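Local coordinates for protein AlkZ (Streptomyces sahachiroi, PDB 5UUJ) that belongs to the AlkZ-like DNA glycosylase family, whose members are related to helix-turn-helix proteins and probably act on DNA, at residues S72-H84 with L166-G178. Numbering follows the deposited sequence.
Sequences SLMKTWAMRGTLH and LKPLAWRGVLCHG
Trp77 and His177 each set CG opposite the carbonyl carbon (chi1 -65° and -79°), which swings both rings into the seam between a β-hairpin, strands 74-77 and 83-86, and the end of helix 162-172 with strand 176-177. The hairpin edge and that strand, each the border of a small antiparallel sheet of this AlkZ-like glycosylase fold, are joined by the backbone hydrogen bond from His177 N to Lys75 O, 2.9 Å and nearly straight. The broad, flat indole of Trp77 offers two faces to apolar groups: Leu166 CD1 lies over one and Leu83 CD1 over the other, while the small Ala170 lets the helix come close. The imidazole meets this indole obliquely, planes at 54°, its NE2 3.4 Å from Trp77 CH2, and water 2 links His177 ND1 to Lys75 NZ. From the helix, Lys167, extended beyond CG, brings NZ to Gly81 O in the hairpin turn at 2.8 Å, from above the carbonyl plane, and Gly81 has positive phi. Trp171 NE1 makes a long, bent hydrogen bond to Ala78 O at 3.2 Å, reaching it from the carbonyl face opposite Gly81 N. Between strand 74-77 and the helix end, water 3 accepts from Thr76 OG1 and donates to both Ala170 O and Leu175 O.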
ATOM      1  N   SER A  72      13.968   7.924   6.913  1.00 20.19           N
ATOM      2  CA  SER A  72      13.425   6.769   7.622  1.00 23.10           C
ATOM      3  C   SER A  72      12.264   6.165   6.824  1.00 20.81           C
ATOM      4  O   SER A  72      11.727   5.122   7.192  1.00 19.57           O
ATOM      5  CB  SER A  72      12.976   7.149   9.041  1.00 20.64           C
ATOM      6  OG  SER A  72      12.055   8.221   9.036  1.00 37.26           O
ATOM      7  N   LEU A  73      11.894   6.826   5.727  1.00 18.46           N
ATOM      8  CA  LEU A  73      10.902   6.299   4.793  1.00 17.86           C
ATOM      9  C   LEU A  73      11.410   6.434   3.365  1.00 21.81           C
ATOM     10  O   LEU A  73      12.124   7.383   3.046  1.00 18.20           O
ATOM     11  CB  LEU A  73       9.565   7.031   4.941  1.00 17.21           C
ATOM     12  CG  LEU A  73       8.715   6.690   6.164  1.00 17.00           C
ATOM     13  CD1 LEU A  73       7.469   7.555   6.187  1.00 16.62           C
ATOM     14  CD2 LEU A  73       8.337   5.222   6.178  1.00 16.75           C
HETATM   15  N   MSE A  74      11.042   5.480   2.515  1.00 20.49           N
HETATM   16  CA  MSE A  74      11.398   5.533   1.102  1.00 19.68           C
HETATM   17  C   MSE A  74      10.141   5.519   0.243  1.00 17.59           C
HETATM   18  O   MSE A  74       9.081   5.067   0.678  1.00 16.27           O
HETATM   19  CB  MSE A  74      12.317   4.364   0.723  1.00 18.24           C
HETATM   20  CG  MSE A  74      11.607   3.085   0.307  1.00 20.27           C
HETATM   21 SE   MSE A  74      12.845   1.607  -0.034  1.00 30.27          SE
HETATM   22  CE  MSE A  74      13.626   2.204  -1.717  1.00 19.14           C
ATOM     23  N   LYS A  75      10.267   6.042  -0.971  1.00 20.93           N
ATOM     24  CA  LYS A  75       9.194   5.981  -1.953  1.00 22.28           C
ATOM     25  C   LYS A  75       9.678   5.196  -3.160  1.00 22.38           C
ATOM     26  O   LYS A  75      10.694   5.534  -3.768  1.00 18.93           O
ATOM     27  CB  LYS A  75       8.745   7.384  -2.370  1.00 21.78           C
ATOM     28  CG  LYS A  75       8.159   8.209  -1.238  1.00 28.25           C
ATOM     29  CD  LYS A  75       7.927   9.656  -1.650  1.00 26.98           C
ATOM     30  CE  LYS A  75       6.885   9.766  -2.748  1.00 30.33           C
ATOM     31  NZ  LYS A  75       6.544  11.187  -3.047  1.00 32.20           N
ATOM     32  N   THR A  76       8.951   4.138  -3.497  1.00 15.94           N
ATOM     33  CA  THR A  76       9.291   3.322  -4.649  1.00 19.12           C
ATOM     34  C   THR A  76       8.085   2.496  -5.078  1.00 18.95           C
ATOM     35  O   THR A  76       7.052   2.485  -4.407  1.00 18.67           O
ATOM     36  CB  THR A  76      10.489   2.393  -4.347  1.00 22.98           C
ATOM     37  OG1 THR A  76      10.971   1.814  -5.565  1.00 18.93           O
ATOM     38  CG2 THR A  76      10.102   1.284  -3.365  1.00 23.61           C
ATOM     39  N   TRP A  77       8.222   1.813  -6.208  1.00 17.07           N
ATOM     40  CA  TRP A  77       7.148   0.986  -6.738  1.00 16.17           C
ATOM     41  C   TRP A  77       7.244  -0.413  -6.152  1.00 15.51           C
ATOM     42  O   TRP A  77       8.299  -1.040  -6.199  1.00 20.88           O
ATOM     43  CB  TRP A  77       7.211   0.953  -8.265  1.00 15.78           C
ATOM     44  CG  TRP A  77       6.948   2.292  -8.868  1.00 18.38           C
ATOM     45  CD1 TRP A  77       5.781   2.722  -9.428  1.00 21.82           C
ATOM     46  CD2 TRP A  77       7.862   3.392  -8.951  1.00 25.05           C
ATOM     47  NE1 TRP A  77       5.913   4.018  -9.863  1.00 23.16           N
ATOM     48  CE2 TRP A  77       7.182   4.454  -9.583  1.00 25.07           C
ATOM     49  CE3 TRP A  77       9.192   3.582  -8.558  1.00 25.63           C
ATOM     50  CZ2 TRP A  77       7.785   5.684  -9.834  1.00 27.84           C
ATOM     51  CZ3 TRP A  77       9.790   4.806  -8.806  1.00 25.61           C
ATOM     52  CH2 TRP A  77       9.086   5.841  -9.438  1.00 28.46           C
ATOM     53  N   ALA A  78       6.137  -0.880  -5.585  1.00 15.36           N
ATOM     54  CA  ALA A  78       6.090  -2.172  -4.919  1.00 15.47           C
ATOM     55  C   ALA A  78       4.842  -2.951  -5.345  1.00 15.60           C
ATOM     56  O   ALA A  78       4.711  -3.316  -6.518  1.00 15.68           O
ATOM     57  CB  ALA A  78       6.131  -1.987  -3.404  1.00 15.49           C
HETATM   58  N   MSE A  79       3.927  -3.196  -4.408  1.00 15.70           N
HETATM   59  CA  MSE A  79       2.773  -4.060  -4.665  1.00 16.02           C
HETATM   60  C   MSE A  79       1.923  -3.578  -5.835  1.00 16.10           C
HETATM   61  O   MSE A  79       1.576  -2.398  -5.922  1.00 15.96           O
HETATM   62  CB  MSE A  79       1.897  -4.172  -3.417  1.00 16.18           C
HETATM   63  CG  MSE A  79       2.358  -5.244  -2.439  1.00 16.45           C
HETATM   64 SE   MSE A  79       4.098  -4.858  -1.634  1.00 31.62          SE
HETATM   65  CE  MSE A  79       3.588  -3.198  -0.735  1.00 15.88           C
ATOM     66  N   ARG A  80       1.600  -4.509  -6.730  1.00 16.42           N
ATOM     67  CA  ARG A  80       0.777  -4.228  -7.905  1.00 16.69           C
ATOM     68  C   ARG A  80       1.426  -3.178  -8.810  1.00 16.44           C
ATOM     69  O   ARG A  80       0.772  -2.604  -9.677  1.00 16.69           O
ATOM     70  CB  ARG A  80      -0.624  -3.774  -7.475  1.00 16.98           C
ATOM     71  CG  ARG A  80      -1.296  -4.733  -6.492  1.00 20.45           C
ATOM     72  CD  ARG A  80      -2.669  -4.253  -6.041  1.00 17.65           C
ATOM     73  NE  ARG A  80      -2.627  -2.923  -5.434  1.00 22.21           N
ATOM     74  CZ  ARG A  80      -2.255  -2.666  -4.181  1.00 21.58           C
ATOM     75  NH1 ARG A  80      -1.870  -3.643  -3.367  1.00 16.92           N
ATOM     76  NH2 ARG A  80      -2.261  -1.416  -3.741  1.00 27.82           N
ATOM     77  N   GLY A  81       2.716  -2.937  -8.605  1.00 16.07           N
ATOM     78  CA  GLY A  81       3.457  -1.988  -9.414  1.00 15.94           C
ATOM     79  C   GLY A  81       3.177  -0.528  -9.098  1.00 15.89           C
ATOM     80  O   GLY A  81       3.632   0.354  -9.823  1.00 15.96           O
ATOM     81  N   THR A  82       2.438  -0.262  -8.024  1.00 15.86           N
ATOM     82  CA  THR A  82       2.094   1.113  -7.669  1.00 17.58           C
ATOM     83  C   THR A  82       3.096   1.707  -6.681  1.00 15.90           C
ATOM     84  O   THR A  82       3.750   0.986  -5.923  1.00 15.63           O
ATOM     85  CB  THR A  82       0.682   1.212  -7.057  1.00 16.03           C
ATOM     86  OG1 THR A  82       0.642   0.505  -5.816  1.00 18.47           O
ATOM     87  CG2 THR A  82      -0.363   0.634  -8.002  1.00 16.49           C
ATOM     88  N   LEU A  83       3.202   3.030  -6.699  1.00 15.68           N
ATOM     89  CA  LEU A  83       4.101   3.757  -5.814  1.00 16.46           C
ATOM     90  C   LEU A  83       3.676   3.624  -4.356  1.00 15.39           C
ATOM     91  O   LEU A  83       2.541   3.941  -4.005  1.00 15.43           O
ATOM     92  CB  LEU A  83       4.143   5.231  -6.216  1.00 20.14           C
ATOM     93  CG  LEU A  83       5.166   6.108  -5.496  1.00 22.94           C
ATOM     94  CD1 LEU A  83       6.577   5.668  -5.845  1.00 17.31           C
ATOM     95  CD2 LEU A  83       4.946   7.570  -5.854  1.00 16.40           C
ATOM     96  N   HIS A  84       4.601   3.157  -3.520  1.00 15.29           N
ATOM     97  CA  HIS A  84       4.351   2.943  -2.096  1.00 15.19           C
ATOM     98  C   HIS A  84       5.368   3.662  -1.224  1.00 16.87           C
ATOM     99  O   HIS A  84       6.533   3.798  -1.598  1.00 15.75           O
ATOM    100  CB  HIS A  84       4.410   1.452  -1.751  1.00 15.19           C
ATOM    101  CG  HIS A  84       3.130   0.709  -1.971  1.00 16.29           C
ATOM    102  ND1 HIS A  84       2.763   0.201  -3.197  1.00 18.44           N
ATOM    103  CD2 HIS A  84       2.150   0.350  -1.105  1.00 17.80           C
ATOM    104  CE1 HIS A  84       1.600  -0.422  -3.083  1.00 15.49           C
ATOM    105  NE2 HIS A  84       1.211  -0.343  -1.825  1.00 15.48           N
ATOM    106  N   LEU A 166      10.561   1.353 -15.481  1.00 23.18           N
ATOM    107  CA  LEU A 166      11.280   1.544 -14.224  1.00 24.61           C
ATOM    108  C   LEU A 166      10.889   0.518 -13.163  1.00 19.45           C
ATOM    109  O   LEU A 166      11.613   0.321 -12.188  1.00 17.99           O
ATOM    110  CB  LEU A 166      11.039   2.962 -13.682  1.00 24.90           C
ATOM    111  CG  LEU A 166       9.620   3.337 -13.225  1.00 24.05           C
ATOM    112  CD1 LEU A 166       9.335   2.898 -11.796  1.00 26.66           C
ATOM    113  CD2 LEU A 166       9.387   4.837 -13.343  1.00 25.14           C
ATOM    114  N   LYS A 167       9.740  -0.127 -13.335  1.00 19.11           N
ATOM    115  CA  LYS A 167       9.184  -0.953 -12.267  1.00 17.87           C
ATOM    116  C   LYS A 167      10.014  -2.210 -11.972  1.00 16.91           C
ATOM    117  O   LYS A 167      10.256  -2.520 -10.805  1.00 15.47           O
ATOM    118  CB  LYS A 167       7.735  -1.319 -12.597  1.00 18.55           C
ATOM    119  CG  LYS A 167       6.837  -0.093 -12.641  1.00 20.07           C
ATOM    120  CD  LYS A 167       5.359  -0.432 -12.640  1.00 20.90           C
ATOM    121  CE  LYS A 167       4.530   0.845 -12.688  1.00 22.54           C
ATOM    122  NZ  LYS A 167       3.077   0.589 -12.570  1.00 25.65           N
ATOM    123  N   PRO A 168      10.457  -2.937 -13.015  1.00 18.35           N
ATOM    124  CA  PRO A 168      11.383  -4.042 -12.734  1.00 23.26           C
ATOM    125  C   PRO A 168      12.636  -3.583 -11.991  1.00 17.52           C
ATOM    126  O   PRO A 168      13.151  -4.303 -11.133  1.00 14.05           O
ATOM    127  CB  PRO A 168      11.743  -4.564 -14.127  1.00 18.69           C
ATOM    128  CG  PRO A 168      10.586  -4.200 -14.977  1.00 19.96           C
ATOM    129  CD  PRO A 168      10.021  -2.925 -14.422  1.00 17.87           C
ATOM    130  N   LEU A 169      13.112  -2.387 -12.321  1.00 15.74           N
ATOM    131  CA  LEU A 169      14.294  -1.830 -11.672  1.00 15.58           C
ATOM    132  C   LEU A 169      13.998  -1.516 -10.211  1.00 21.01           C
ATOM    133  O   LEU A 169      14.829  -1.764  -9.335  1.00 14.57           O
ATOM    134  CB  LEU A 169      14.768  -0.570 -12.400  1.00 19.14           C
ATOM    135  CG  LEU A 169      15.761  -0.755 -13.552  1.00 27.99           C
ATOM    136  CD1 LEU A 169      15.293  -1.806 -14.535  1.00 21.10           C
ATOM    137  CD2 LEU A 169      15.983   0.569 -14.269  1.00 29.48           C
ATOM    138  N   ALA A 170      12.813  -0.972  -9.949  1.00 15.48           N
ATOM    139  CA  ALA A 170      12.397  -0.695  -8.580  1.00 17.45           C
ATOM    140  C   ALA A 170      12.330  -2.001  -7.801  1.00 15.39           C
ATOM    141  O   ALA A 170      12.848  -2.100  -6.694  1.00 13.82           O
ATOM    142  CB  ALA A 170      11.051   0.016  -8.556  1.00 16.51           C
ATOM    143  N   TRP A 171      11.709  -3.010  -8.405  1.00 15.30           N
ATOM    144  CA  TRP A 171      11.543  -4.310  -7.766  1.00 13.17           C
ATOM    145  C   TRP A 171      12.879  -4.993  -7.496  1.00 15.54           C
ATOM    146  O   TRP A 171      13.003  -5.756  -6.539  1.00 15.35           O
ATOM    147  CB  TRP A 171      10.667  -5.216  -8.631  1.00 13.12           C
ATOM    148  CG  TRP A 171       9.245  -4.761  -8.737  1.00 13.74           C
ATOM    149  CD1 TRP A 171       8.614  -3.834  -7.956  1.00 14.11           C
ATOM    150  CD2 TRP A 171       8.274  -5.212  -9.685  1.00 14.32           C
ATOM    151  NE1 TRP A 171       7.311  -3.686  -8.357  1.00 14.87           N
ATOM    152  CE2 TRP A 171       7.076  -4.521  -9.417  1.00 15.03           C
ATOM    153  CE3 TRP A 171       8.300  -6.139 -10.730  1.00 14.51           C
ATOM    154  CZ2 TRP A 171       5.916  -4.725 -10.162  1.00 15.96           C
ATOM    155  CZ3 TRP A 171       7.147  -6.340 -11.466  1.00 15.44           C
ATOM    156  CH2 TRP A 171       5.974  -5.637 -11.180  1.00 16.16           C
ATOM    157  N   ARG A 172      13.873  -4.724  -8.337  1.00 16.77           N
ATOM    158  CA  ARG A 172      15.202  -5.304  -8.152  1.00 15.20           C
ATOM    159  C   ARG A 172      16.039  -4.472  -7.179  1.00 15.40           C
ATOM    160  O   ARG A 172      17.133  -4.876  -6.792  1.00 16.61           O
ATOM    161  CB  ARG A 172      15.919  -5.445  -9.494  1.00 15.48           C
ATOM    162  CG  ARG A 172      15.612  -6.764 -10.185  1.00 20.26           C
ATOM    163  CD  ARG A 172      15.885  -6.715 -11.675  1.00 17.64           C
ATOM    164  NE  ARG A 172      15.779  -8.039 -12.277  1.00 16.26           N
ATOM    165  CZ  ARG A 172      16.133  -8.328 -13.524  1.00 18.88           C
ATOM    166  NH1 ARG A 172      16.621  -7.386 -14.324  1.00 21.68           N
ATOM    167  NH2 ARG A 172      16.002  -9.566 -13.974  1.00 16.08           N
ATOM    168  N   GLY A 173      15.515  -3.314  -6.788  1.00 16.33           N
ATOM    169  CA  GLY A 173      16.140  -2.491  -5.769  1.00 16.25           C
ATOM    170  C   GLY A 173      17.281  -1.614  -6.249  1.00 17.04           C
ATOM    171  O   GLY A 173      18.147  -1.254  -5.453  1.00 17.33           O
ATOM    172  N   VAL A 174      17.287  -1.259  -7.532  1.00 19.10           N
ATOM    173  CA  VAL A 174      18.346  -0.412  -8.078  1.00 18.25           C
ATOM    174  C   VAL A 174      17.886   1.030  -8.269  1.00 17.98           C
ATOM    175  O   VAL A 174      18.668   1.875  -8.698  1.00 18.71           O
ATOM    176  CB  VAL A 174      18.881  -0.954  -9.428  1.00 20.48           C
ATOM    177  CG1 VAL A 174      19.464  -2.347  -9.246  1.00 19.90           C
ATOM    178  CG2 VAL A 174      17.796  -0.962 -10.499  1.00 19.15           C
ATOM    179  N   LEU A 175      16.626   1.320  -7.955  1.00 19.65           N
ATOM    180  CA  LEU A 175      16.163   2.703  -7.981  1.00 19.79           C
ATOM    181  C   LEU A 175      14.997   2.943  -7.036  1.00 18.94           C
ATOM    182  O   LEU A 175      14.212   2.044  -6.735  1.00 16.76           O
ATOM    183  CB  LEU A 175      15.779   3.135  -9.410  1.00 22.44           C
ATOM    184  CG  LEU A 175      14.515   2.651 -10.135  1.00 22.37           C
ATOM    185  CD1 LEU A 175      13.240   3.317  -9.655  1.00 26.23           C
ATOM    186  CD2 LEU A 175      14.675   2.927 -11.620  1.00 26.24           C
ATOM    187  N   CYS A 176      14.920   4.180  -6.563  1.00 16.29           N
ATOM    188  CA  CYS A 176      13.821   4.651  -5.736  1.00 20.89           C
ATOM    189  C   CYS A 176      13.810   6.164  -5.853  1.00 19.82           C
ATOM    190  O   CYS A 176      14.687   6.732  -6.497  1.00 17.46           O
ATOM    191  CB  CYS A 176      13.988   4.213  -4.281  1.00 20.78           C
ATOM    192  SG  CYS A 176      15.487   4.858  -3.486  1.00 17.73           S
ATOM    193  N   HIS A 177      12.832   6.820  -5.241  1.00 20.76           N
ATOM    194  CA  HIS A 177      12.804   8.277  -5.237  1.00 17.08           C
ATOM    195  C   HIS A 177      13.955   8.843  -4.415  1.00 19.40           C
ATOM    196  O   HIS A 177      14.280   8.328  -3.346  1.00 18.49           O
ATOM    197  CB  HIS A 177      11.487   8.806  -4.674  1.00 17.95           C
ATOM    198  CG  HIS A 177      10.346   8.772  -5.644  1.00 23.39           C
ATOM    199  ND1 HIS A 177       9.372   9.741  -5.672  1.00 27.91           N
ATOM    200  CD2 HIS A 177      10.025   7.882  -6.611  1.00 22.92           C
ATOM    201  CE1 HIS A 177       8.494   9.456  -6.619  1.00 23.70           C
ATOM    202  NE2 HIS A 177       8.869   8.330  -7.203  1.00 20.86           N
ATOM    203  N   GLY A 178      14.565   9.905  -4.922  1.00 18.44           N
ATOM    204  CA  GLY A 178      15.456  10.722  -4.123  1.00 19.05           C
ATOM    205  C   GLY A 178      14.646  11.876  -3.571  1.00 19.60           C
ATOM    206  O   GLY A 178      13.424  11.906  -3.730  1.00 19.42           O
TER
HETATM  207  O   HOH W   1      12.732   7.096  -1.469  1.00 18.96           O
HETATM  208  O   HOH W   2       8.880  12.283  -4.332  1.00 23.68           O
HETATM  209  O   HOH W   3      13.435   0.164  -5.120  1.00 20.48           O